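Local coordinates for botulinum neurotoxin type C1 (Clostridium botulinum, PDB 3R4S), which forms the receptor-binding part of the toxin's heavy chain, which holds sialic acid in two pockets and probably mediates ganglioside-dependent entry into nerve cells, at residues S127-N132 with G158-Y163; N249-M254 with K287-R292; E56-V61 with T187-K192. All coordinates share one frame; numbering follows the deposited sequence.

Contact 1: residues S127-N132 with G158-Y163; sequences SEQSIN and GNMKIY
Ile131 and Met160 carry a buried packing contact between two antiparallel sheets that face each other in the lectin-like beta sandwich of the N-terminal receptor-binding region. The geometry is that of layers, not of paired strands: the axes of 127-132 and 159-163 approach to 7.1 Å at an angle of 27°, and no hydrogen bond crosses. Ile131 uses both branches. With CG1 placed between the backbone N and the carbonyl carbon (chi1 54°), its CD1 reaches the opposite backbone, 3.5 Å from Lys161 C, and also meets Ile162 CB at 3.9 Å. Its CG2 lies 3.6 Å from Met160 CG, the two side chains running alongside each other in opposite senses. Met160 is bent at its last torsion, which folds CE back to within 3.9 Å of Ile131 CD1, while its SD faces Gln129 CG at 3.8 Å. At the far end, Ile162 CG2 rests 3.8 Å from Asn132 O. Strand 127-134 pairs with 116-124, whose Phe119 also touches Met160, and strand 159-164 runs between 148-155 and 167-173. From the last of these, Ile172 packs on Gln129 and Ile131, and the carboxylate of Asp170 accepts a hydrogen bond from the backbone N of Asn132.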
loop_
_atom_site.group_PDB
_atom_site.type_symbol
_atom_site.label_atom_id
_atom_site.label_comp_id
_atom_site.label_asym_id
_atom_site.label_seq_id
_atom_site.Cartn_x
_atom_site.Cartn_y
_atom_site.Cartn_z
ATOM N N SER A 127 -8.917 33.170 -5.073
ATOM C CA SER A 127 -7.653 32.974 -4.377
ATOM C C SER A 127 -7.606 31.649 -3.602
ATOM O O SER A 127 -8.507 31.336 -2.813
ATOM C CB SER A 127 -7.413 34.150 -3.430
ATOM O OG SER A 127 -6.401 33.854 -2.483
ATOM N N GLU A 128 -6.539 30.886 -3.814
ATOM C CA GLU A 128 -6.365 29.609 -3.129
ATOM C C GLU A 128 -4.885 29.409 -2.842
ATOM O O GLU A 128 -4.041 30.137 -3.364
ATOM C CB GLU A 128 -6.822 28.473 -4.047
ATOM C CG GLU A 128 -5.927 28.368 -5.255
ATOM C CD GLU A 128 -6.078 27.076 -6.022
ATOM O OE1 GLU A 128 -6.948 27.009 -6.910
ATOM O OE2 GLU A 128 -5.303 26.137 -5.762
ATOM N N GLN A 129 -4.564 28.402 -2.039
ATOM C CA GLN A 129 -3.186 27.951 -1.918
ATOM C C GLN A 129 -3.187 26.430 -1.806
ATOM O O GLN A 129 -3.867 25.867 -0.947
ATOM C CB GLN A 129 -2.512 28.609 -0.710
ATOM C CG GLN A 129 -1.024 28.380 -0.632
ATOM C CD GLN A 129 -0.291 29.360 0.296
ATOM O OE1 GLN A 129 0.933 29.485 0.218
ATOM N NE2 GLN A 129 -1.029 30.054 1.167
ATOM N N SER A 130 -2.452 25.762 -2.688
ATOM C CA SER A 130 -2.466 24.303 -2.730
ATOM C C SER A 130 -1.090 23.684 -2.532
ATOM O O SER A 130 -0.077 24.297 -2.839
ATOM C CB SER A 130 -3.066 23.805 -4.059
ATOM O OG SER A 130 -4.437 24.158 -4.174
ATOM N N ILE A 131 -1.078 22.457 -2.019
ATOM C CA ILE A 131 0.116 21.623 -1.962
ATOM C C ILE A 131 -0.277 20.229 -2.413
ATOM O O ILE A 131 -1.461 19.888 -2.423
ATOM C CB ILE A 131 0.673 21.511 -0.545
ATOM C CG1 ILE A 131 -0.429 21.032 0.422
ATOM C CG2 ILE A 131 1.237 22.842 -0.094
ATOM C CD1 ILE A 131 0.033 21.010 1.874
ATOM N N ASN A 132 0.701 19.402 -2.763
ATOM C CA ASN A 132 0.352 18.104 -3.318
ATOM C C ASN A 132 1.360 16.992 -3.082
ATOM O O ASN A 132 2.527 17.222 -2.768
ATOM C CB ASN A 132 0.076 18.228 -4.810
ATOM C CG ASN A 132 1.327 18.547 -5.598
ATOM O OD1 ASN A 132 1.523 19.679 -6.043
ATOM N ND2 ASN A 132 2.190 17.554 -5.763
ATOM N N GLY A 158 2.664 30.038 9.786
ATOM C CA GLY A 158 3.802 29.267 9.322
ATOM C C GLY A 158 3.610 28.630 7.965
ATOM O O GLY A 158 3.421 29.318 6.957
ATOM N N ASN A 159 3.673 27.303 7.941
ATOM C CA ASN A 159 3.613 26.557 6.695
ATOM C C ASN A 159 2.427 25.603 6.617
ATOM O O ASN A 159 1.844 25.215 7.641
ATOM C CB ASN A 159 4.901 25.758 6.528
ATOM C CG ASN A 159 6.118 26.638 6.527
ATOM O OD1 ASN A 159 6.338 27.399 5.585
ATOM N ND2 ASN A 159 6.908 26.557 7.586
ATOM N N MET A 160 2.072 25.241 5.395
ATOM C CA MET A 160 1.125 24.158 5.173
ATOM C C MET A 160 1.945 23.006 4.615
ATOM O O MET A 160 2.832 23.203 3.762
ATOM C CB MET A 160 -0.015 24.568 4.229
ATOM C CG MET A 160 0.413 24.898 2.802
ATOM S SD MET A 160 -0.985 25.467 1.793
ATOM C CE MET A 160 -2.171 24.210 2.180
ATOM N N LYS A 161 1.694 21.815 5.141
ATOM C CA LYS A 161 2.535 20.667 4.831
ATOM C C LYS A 161 1.672 19.459 4.519
ATOM O O LYS A 161 0.562 19.312 5.041
ATOM C CB LYS A 161 3.449 20.341 6.016
ATOM C CG LYS A 161 4.376 21.480 6.428
ATOM C CD LYS A 161 5.214 21.088 7.637
ATOM C CE LYS A 161 5.558 22.316 8.456
ATOM N NZ LYS A 161 6.120 21.973 9.799
ATOM N N ILE A 162 2.181 18.585 3.665
ATOM C CA ILE A 162 1.531 17.309 3.474
ATOM C C ILE A 162 2.569 16.208 3.630
ATOM O O ILE A 162 3.684 16.314 3.116
ATOM C CB ILE A 162 0.755 17.221 2.137
ATOM C CG1 ILE A 162 0.110 15.837 2.002
ATOM C CG2 ILE A 162 1.681 17.484 0.941
ATOM C CD1 ILE A 162 -0.972 15.793 0.932
ATOM N N TYR A 163 2.202 15.187 4.400
ATOM C CA TYR A 163 3.023 14.008 4.601
ATOM C C TYR A 163 2.342 12.778 4.009
ATOM O O TYR A 163 1.116 12.689 3.968
ATOM C CB TYR A 163 3.217 13.738 6.092
ATOM C CG TYR A 163 3.823 14.847 6.929
ATOM C CD1 TYR A 163 5.058 14.671 7.555
ATOM C CD2 TYR A 163 3.150 16.039 7.142
ATOM C CE1 TYR A 163 5.618 15.669 8.358
ATOM C CE2 TYR A 163 3.706 17.050 7.940
ATOM C CZ TYR A 163 4.933 16.853 8.544
ATOM O OH TYR A 163 5.481 17.841 9.337
#

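Contact 2: residues N249-M254 with K287-R292. With SIA (N-acetyl-alpha-neuraminic acid), chain D.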
loop_
_atom_site.group_PDB
_atom_site.type_symbol
_atom_site.label_atom_id
_atom_site.label_comp_id
_atom_site.label_asym_id
_atom_site.label_seq_id
_atom_site.Cartn_x
_atom_site.Cartn_y
_atom_site.Cartn_z
ATOM N N ASN A 249 -3.182 -19.364 1.506
ATOM C CA ASN A 249 -4.189 -20.043 0.694
ATOM C C ASN A 249 -4.862 -19.135 -0.322
ATOM O O ASN A 249 -6.038 -19.308 -0.646
ATOM C CB ASN A 249 -5.264 -20.683 1.574
ATOM C CG ASN A 249 -4.682 -21.571 2.650
ATOM O OD1 ASN A 249 -3.606 -22.152 2.490
ATOM N ND2 ASN A 249 -5.391 -21.676 3.762
ATOM N N LYS A 250 -4.119 -18.166 -0.833
ATOM C CA LYS A 250 -4.685 -17.221 -1.776
ATOM C C LYS A 250 -3.665 -16.960 -2.866
ATOM O O LYS A 250 -2.476 -16.799 -2.591
ATOM C CB LYS A 250 -5.086 -15.930 -1.051
ATOM C CG LYS A 250 -5.460 -14.760 -1.954
ATOM C CD LYS A 250 -5.886 -13.540 -1.125
ATOM C CE LYS A 250 -6.193 -12.323 -2.008
ATOM N NZ LYS A 250 -7.381 -12.539 -2.886
ATOM N N GLU A 251 -4.132 -16.941 -4.107
ATOM C CA GLU A 251 -3.269 -16.754 -5.264
ATOM C C GLU A 251 -2.669 -15.363 -5.330
ATOM O O GLU A 251 -3.391 -14.375 -5.238
ATOM C CB GLU A 251 -4.058 -16.996 -6.554
ATOM C CG GLU A 251 -4.470 -18.436 -6.782
ATOM C CD GLU A 251 -5.048 -18.647 -8.176
ATOM O OE1 GLU A 251 -5.872 -17.816 -8.631
ATOM O OE2 GLU A 251 -4.667 -19.643 -8.818
ATOM N N TYR A 252 -1.351 -15.288 -5.521
ATOM C CA TYR A 252 -0.693 -14.002 -5.760
ATOM C C TYR A 252 0.227 -14.053 -6.964
ATOM O O TYR A 252 0.761 -15.116 -7.310
ATOM C CB TYR A 252 0.136 -13.567 -4.548
ATOM C CG TYR A 252 -0.673 -13.208 -3.317
ATOM C CD1 TYR A 252 -1.334 -11.979 -3.216
ATOM C CD2 TYR A 252 -0.765 -14.090 -2.252
ATOM C CE1 TYR A 252 -2.077 -11.643 -2.072
ATOM C CE2 TYR A 252 -1.506 -13.770 -1.113
ATOM C CZ TYR A 252 -2.150 -12.546 -1.024
ATOM O OH TYR A 252 -2.881 -12.250 0.111
ATOM N N TYR A 253 0.409 -12.902 -7.602
ATOM C CA TYR A 253 1.561 -12.699 -8.458
ATOM C C TYR A 253 2.722 -12.208 -7.589
ATOM O O TYR A 253 2.650 -11.144 -6.953
ATOM C CB TYR A 253 1.269 -11.680 -9.545
ATOM C CG TYR A 253 0.278 -12.139 -10.588
ATOM C CD1 TYR A 253 0.574 -13.208 -11.422
ATOM C CD2 TYR A 253 -0.929 -11.468 -10.776
ATOM C CE1 TYR A 253 -0.310 -13.623 -12.398
ATOM C CE2 TYR A 253 -1.825 -11.871 -11.754
ATOM C CZ TYR A 253 -1.502 -12.949 -12.565
ATOM O OH TYR A 253 -2.378 -13.362 -13.539
ATOM N N MET A 254 3.787 -12.997 -7.560
ATOM C CA MET A 254 4.950 -12.689 -6.752
ATOM C C MET A 254 5.910 -11.883 -7.603
ATOM O O MET A 254 6.252 -12.296 -8.714
ATOM C CB MET A 254 5.598 -13.990 -6.284
ATOM C CG MET A 254 6.767 -13.824 -5.326
ATOM S SD MET A 254 7.280 -15.416 -4.645
ATOM C CE MET A 254 8.809 -14.944 -3.815
ATOM N N LYS A 287 1.164 -18.005 -10.809
ATOM C CA LYS A 287 0.796 -17.487 -9.510
ATOM C C LYS A 287 1.366 -18.398 -8.436
ATOM O O LYS A 287 1.590 -19.586 -8.679
ATOM C CB LYS A 287 -0.728 -17.466 -9.420
ATOM C CG LYS A 287 -1.372 -16.745 -10.599
ATOM C CD LYS A 287 -2.747 -17.303 -10.908
ATOM C CE LYS A 287 -3.218 -16.857 -12.282
ATOM N NZ LYS A 287 -4.692 -17.031 -12.448
ATOM N N ILE A 288 1.614 -17.849 -7.253
ATOM C CA ILE A 288 1.957 -18.678 -6.103
ATOM C C ILE A 288 0.838 -18.638 -5.080
ATOM O O ILE A 288 0.013 -17.719 -5.070
ATOM C CB ILE A 288 3.289 -18.251 -5.425
ATOM C CG1 ILE A 288 3.181 -16.853 -4.831
ATOM C CG2 ILE A 288 4.460 -18.316 -6.417
ATOM C CD1 ILE A 288 2.519 -16.791 -3.467
ATOM N N ILE A 289 0.817 -19.648 -4.221
ATOM C CA ILE A 289 -0.059 -19.656 -3.069
ATOM C C ILE A 289 0.839 -19.905 -1.869
ATOM O O ILE A 289 1.702 -20.782 -1.917
ATOM C CB ILE A 289 -1.116 -20.780 -3.167
ATOM C CG1 ILE A 289 -2.052 -20.520 -4.351
ATOM C CG2 ILE A 289 -1.892 -20.894 -1.859
ATOM C CD1 ILE A 289 -3.103 -21.604 -4.560
ATOM N N ILE A 290 0.646 -19.129 -0.809
ATOM C CA ILE A 290 1.461 -19.247 0.394
ATOM C C ILE A 290 0.813 -20.220 1.367
ATOM O O ILE A 290 -0.380 -20.115 1.641
ATOM C CB ILE A 290 1.615 -17.872 1.089
ATOM C CG1 ILE A 290 2.022 -16.797 0.069
ATOM C CG2 ILE A 290 2.624 -17.950 2.229
ATOM C CD1 ILE A 290 1.991 -15.391 0.612
ATOM N N LYS A 291 1.591 -21.161 1.893
ATOM C CA LYS A 291 1.045 -22.150 2.827
ATOM C C LYS A 291 1.720 -22.039 4.186
ATOM O O LYS A 291 2.947 -21.982 4.279
ATOM C CB LYS A 291 1.225 -23.579 2.295
ATOM C CG LYS A 291 0.756 -23.769 0.867
ATOM C CD LYS A 291 -0.750 -23.600 0.728
ATOM C CE LYS A 291 -1.515 -24.684 1.487
ATOM N NZ LYS A 291 -3.006 -24.534 1.317
ATOM N N ARG A 292 0.919 -22.045 5.241
ATOM C CA ARG A 292 1.448 -21.879 6.587
ATOM C C ARG A 292 1.996 -23.174 7.188
ATOM O O ARG A 292 1.390 -24.235 7.079
ATOM C CB ARG A 292 0.375 -21.299 7.507
ATOM C CG ARG A 292 0.892 -20.915 8.906
ATOM C CD ARG A 292 -0.236 -20.334 9.777
ATOM N NE ARG A 292 -1.286 -21.322 9.994
ATOM C CZ ARG A 292 -2.592 -21.075 9.931
ATOM N NH1 ARG A 292 -3.043 -19.854 9.654
ATOM N NH2 ARG A 292 -3.455 -22.059 10.144
HETATM C C1 SIA D . -0.650 -28.117 -0.220
HETATM C C2 SIA D . -0.874 -29.210 0.802
HETATM C C3 SIA D . -1.983 -30.169 0.368
HETATM C C4 SIA D . -1.553 -31.161 -0.699
HETATM C C5 SIA D . -0.231 -31.802 -0.322
HETATM C C6 SIA D . 0.796 -30.703 -0.073
HETATM C C7 SIA D . 2.189 -31.233 0.251
HETATM C C8 SIA D . 3.147 -30.072 0.513
HETATM C C9 SIA D . 4.591 -30.560 0.567
HETATM C C10 SIA D . 0.457 -33.801 -1.499
HETATM C C11 SIA D . 0.905 -34.416 -2.799
HETATM N N5 SIA D . 0.203 -32.489 -1.526
HETATM O O1A SIA D . 0.466 -27.533 -0.223
HETATM O O1B SIA D . -1.574 -27.819 -1.015
HETATM O O2 SIA D . -1.250 -28.577 2.031
HETATM O O4 SIA D . -2.544 -32.185 -0.827
HETATM O O6 SIA D . 0.364 -29.889 1.020
HETATM O O7 SIA D . 2.126 -32.050 1.427
HETATM O O8 SIA D . 3.003 -29.066 -0.509
HETATM O O9 SIA D . 4.993 -30.863 -0.772
HETATM O O10 SIA D . 0.335 -34.458 -0.476
HETATM O O HOH W 1 -1.957 -22.448 4.762
HETATM O O HOH W 2 -1.450 -17.212 -0.224
#
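Tyr252 and Ile288 form the tight centre, an antiparallel hydrogen-bonded pair. Tyr252 N donates to Ile288 O (2.8 Å, 166° at the hydrogen), and Ile288 N returns a bond of 2.9 Å to Tyr252 O. On the buried face, Ile288 CG1 packs on Met254 CB at 4.0 Å, and its CD1 lies at the edge of the Tyr252 ring, which Ile290 CD1 also approaches. The Tyr252 hydroxyl is held by Arg247 N.

The N-to-C directions of 251-254 and 288-292 make an angle of 113°, far from the antiparallel 180°, consistent with regular pairing giving way beyond this pair. Water 2 accepts from both Lys250 N and Ile290 N, and Asn249 N then donates to Ile290 O at 2.9 Å. The face of Glu251 and Ile289 is looser, both residues and Lys287 being only partly buried. Glu251 OE1 and Lys287 NZ stay 4.1 Å apart, too far for a salt bridge, while Ile289 CG2 touches Asn249 CA. At the exposed Asn249 end, Lys291 doubles back and its NZ donates a hydrogen bond of 2.7 Å to Asn249 OD1, from above the carbonyl plane. Water 1 donates to the same oxygen and accepts from Arg292 N. Lys291 CE lies 3.9 Å from O1A of N-acetyl-alpha-neuraminic acid. Asn249 holds NZ of a pocket residue whose aliphatic chain faces the sugar, consistent with a second-shell role in this C-terminal beta-trefoil domain.

Contact 3: residues E56-V61 with T187-K192; sequences EDRGKV and TFEINK
Arg58 reaches from the loop before strand 60-64 to Asn191, and two of its nitrogens share one acceptor. The hydrogen bond from NH2 to Asn191 OD1 is short and fairly straight (2.8 Å, 162°); that from NE to the same oxygen is longer and bent (3.3 Å, 135°). OD1 lies close to the guanidinium plane, while the guanidinium and amide planes stand 85° apart. NE also has a weak bond to Ile190 O, and NH1 is satisfied by Gly55 O. Glu189 OE2 lies over one guanidinium face, 3.7 Å from Arg58 NE, a long ion pair resting on charge alone. Glu189 OE1 accepts from Asn191 ND2 at 3.1 Å, so both ends of the Asn191 amide are engaged. The extended aliphatic chain of Lys60 runs slantwise across this carboxylate, with CE 3.7 Å from OE1. Water 3 donates to Gly59 O and accepts from Ile190 N. Direct backbone pairing starts at Val61, whose N donates to Phe188 O and whose O accepts from Phe188 N, both at 2.9 Å. On the face carrying the Val61 and Phe188 side chains, the Phe188 ring packs edge-to-face with Phe49 and Phe213. The in-plane, side-on grip on OD1, with NH1 held by Gly55, probably fixes the guanidinium's rotation; Glu189 adds charge only.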
loop_
_atom_site.group_PDB
_atom_site.type_symbol
_atom_site.label_atom_id
_atom_site.label_comp_id
_atom_site.label_asym_id
_atom_site.label_seq_id
_atom_site.Cartn_x
_atom_site.Cartn_y
_atom_site.Cartn_z
ATOM N N GLU A 56 -25.687 8.275 -10.428
ATOM C CA GLU A 56 -26.274 9.303 -9.575
ATOM C C GLU A 56 -26.385 8.789 -8.148
ATOM O O GLU A 56 -26.408 9.575 -7.193
ATOM C CB GLU A 56 -27.649 9.743 -10.094
ATOM C CG GLU A 56 -27.601 10.658 -11.312
ATOM C CD GLU A 56 -28.979 11.161 -11.727
ATOM O OE1 GLU A 56 -29.059 12.274 -12.298
ATOM O OE2 GLU A 56 -29.979 10.447 -11.480
ATOM N N ASP A 57 -26.442 7.465 -8.012
ATOM C CA ASP A 57 -26.535 6.820 -6.704
ATOM C C ASP A 57 -25.157 6.523 -6.091
ATOM O O ASP A 57 -25.024 5.631 -5.251
ATOM C CB ASP A 57 -27.326 5.514 -6.811
ATOM C CG ASP A 57 -26.560 4.433 -7.559
ATOM O OD1 ASP A 57 -25.928 4.767 -8.589
ATOM O OD2 ASP A 57 -26.585 3.257 -7.117
ATOM N N ARG A 58 -24.128 7.255 -6.502
ATOM C CA ARG A 58 -22.819 7.037 -5.903
ATOM C C ARG A 58 -22.841 7.445 -4.440
ATOM O O ARG A 58 -23.629 8.302 -4.035
ATOM C CB ARG A 58 -21.711 7.764 -6.663
ATOM C CG ARG A 58 -21.814 9.272 -6.687
ATOM C CD ARG A 58 -20.747 9.803 -7.625
ATOM N NE ARG A 58 -20.713 11.255 -7.684
ATOM C CZ ARG A 58 -21.530 11.987 -8.431
ATOM N NH1 ARG A 58 -22.452 11.396 -9.181
ATOM N NH2 ARG A 58 -21.425 13.312 -8.428
ATOM N N GLY A 59 -21.983 6.808 -3.653
ATOM C CA GLY A 59 -21.925 7.050 -2.228
ATOM C C GLY A 59 -21.489 8.454 -1.861
ATOM O O GLY A 59 -20.670 9.082 -2.535
ATOM N N LYS A 60 -22.033 8.928 -0.752
ATOM C CA LYS A 60 -21.771 10.261 -0.253
ATOM C C LYS A 60 -21.786 10.138 1.274
ATOM O O LYS A 60 -22.766 9.671 1.845
ATOM C CB LYS A 60 -22.900 11.184 -0.744
ATOM C CG LYS A 60 -22.691 12.670 -0.570
ATOM C CD LYS A 60 -23.865 13.449 -1.199
ATOM C CE LYS A 60 -23.692 14.947 -1.037
ATOM N NZ LYS A 60 -24.867 15.726 -1.547
ATOM N N VAL A 61 -20.693 10.514 1.936
ATOM C CA VAL A 61 -20.679 10.561 3.391
ATOM C C VAL A 61 -20.541 12.013 3.816
ATOM O O VAL A 61 -19.585 12.679 3.436
ATOM C CB VAL A 61 -19.525 9.743 3.992
ATOM C CG1 VAL A 61 -19.472 9.927 5.507
ATOM C CG2 VAL A 61 -19.655 8.261 3.629
ATOM N N THR A 187 -17.606 16.677 3.076
ATOM C CA THR A 187 -18.320 15.762 2.191
ATOM C C THR A 187 -17.372 14.834 1.438
ATOM O O THR A 187 -16.599 15.275 0.581
ATOM C CB THR A 187 -19.174 16.530 1.167
ATOM O OG1 THR A 187 -20.037 17.440 1.857
ATOM C CG2 THR A 187 -20.022 15.566 0.351
ATOM N N PHE A 188 -17.426 13.553 1.786
ATOM C CA PHE A 188 -16.716 12.519 1.062
ATOM C C PHE A 188 -17.590 12.057 -0.101
ATOM O O PHE A 188 -18.651 11.477 0.096
ATOM C CB PHE A 188 -16.406 11.330 1.973
ATOM C CG PHE A 188 -15.585 11.685 3.187
ATOM C CD1 PHE A 188 -14.230 11.360 3.249
ATOM C CD2 PHE A 188 -16.170 12.331 4.273
ATOM C CE1 PHE A 188 -13.467 11.674 4.377
ATOM C CE2 PHE A 188 -15.413 12.661 5.402
ATOM C CZ PHE A 188 -14.061 12.333 5.450
ATOM N N GLU A 189 -17.131 12.315 -1.316
ATOM C CA GLU A 189 -17.844 11.886 -2.510
ATOM C C GLU A 189 -16.922 12.113 -3.687
ATOM O O GLU A 189 -16.244 13.144 -3.754
ATOM C CB GLU A 189 -19.133 12.699 -2.696
ATOM C CG GLU A 189 -19.975 12.264 -3.885
ATOM C CD GLU A 189 -21.260 13.074 -4.061
ATOM O OE1 GLU A 189 -21.285 14.274 -3.704
ATOM O OE2 GLU A 189 -22.249 12.500 -4.571
ATOM N N ILE A 190 -16.882 11.155 -4.611
ATOM C CA ILE A 190 -16.019 11.296 -5.782
ATOM C C ILE A 190 -16.744 12.060 -6.881
ATOM O O ILE A 190 -17.582 11.498 -7.585
ATOM C CB ILE A 190 -15.548 9.922 -6.308
ATOM C CG1 ILE A 190 -14.954 9.102 -5.158
ATOM C CG2 ILE A 190 -14.546 10.127 -7.437
ATOM C CD1 ILE A 190 -14.721 7.593 -5.482
ATOM N N ASN A 191 -16.435 13.349 -7.001
ATOM C CA ASN A 191 -17.110 14.243 -7.941
ATOM C C ASN A 191 -16.171 14.750 -9.028
ATOM O O ASN A 191 -15.273 15.554 -8.772
ATOM C CB ASN A 191 -17.710 15.443 -7.199
ATOM C CG ASN A 191 -18.831 15.039 -6.250
ATOM O OD1 ASN A 191 -19.582 14.105 -6.530
ATOM N ND2 ASN A 191 -18.953 15.744 -5.126
ATOM N N LYS A 192 -16.398 14.276 -10.243
ATOM C CA LYS A 192 -15.577 14.644 -11.382
ATOM C C LYS A 192 -15.671 16.135 -11.626
ATOM O O LYS A 192 -16.747 16.720 -11.560
ATOM C CB LYS A 192 -16.037 13.876 -12.628
ATOM C CG LYS A 192 -15.109 13.998 -13.820
ATOM C CD LYS A 192 -15.417 12.908 -14.835
ATOM C CE LYS A 192 -14.518 12.979 -16.059
ATOM N NZ LYS A 192 -14.855 11.880 -17.018
HETATM O O HOH W 3 -18.718 9.020 -4.504
#

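Contacts 1 and 3 belong to the same lectin-like sandwich and reach one common sheet, with centres 24 Å apart; along the chain, contact 1 is nested within the loop that contact 3 closes. Their roles differ: contact 1 joins that sheet to the facing one through buried apolar side chains, whereas contact 3 pairs two strands within it and turns polar toward the partly exposed loop. Contact 2 lies in the trefoil region, its centre 42 Å from that of contact 1. Like contact 3, it combines a short antiparallel pair with a bridging water and a polar, partly exposed edge, yet of the three it alone adjoins a bound sugar.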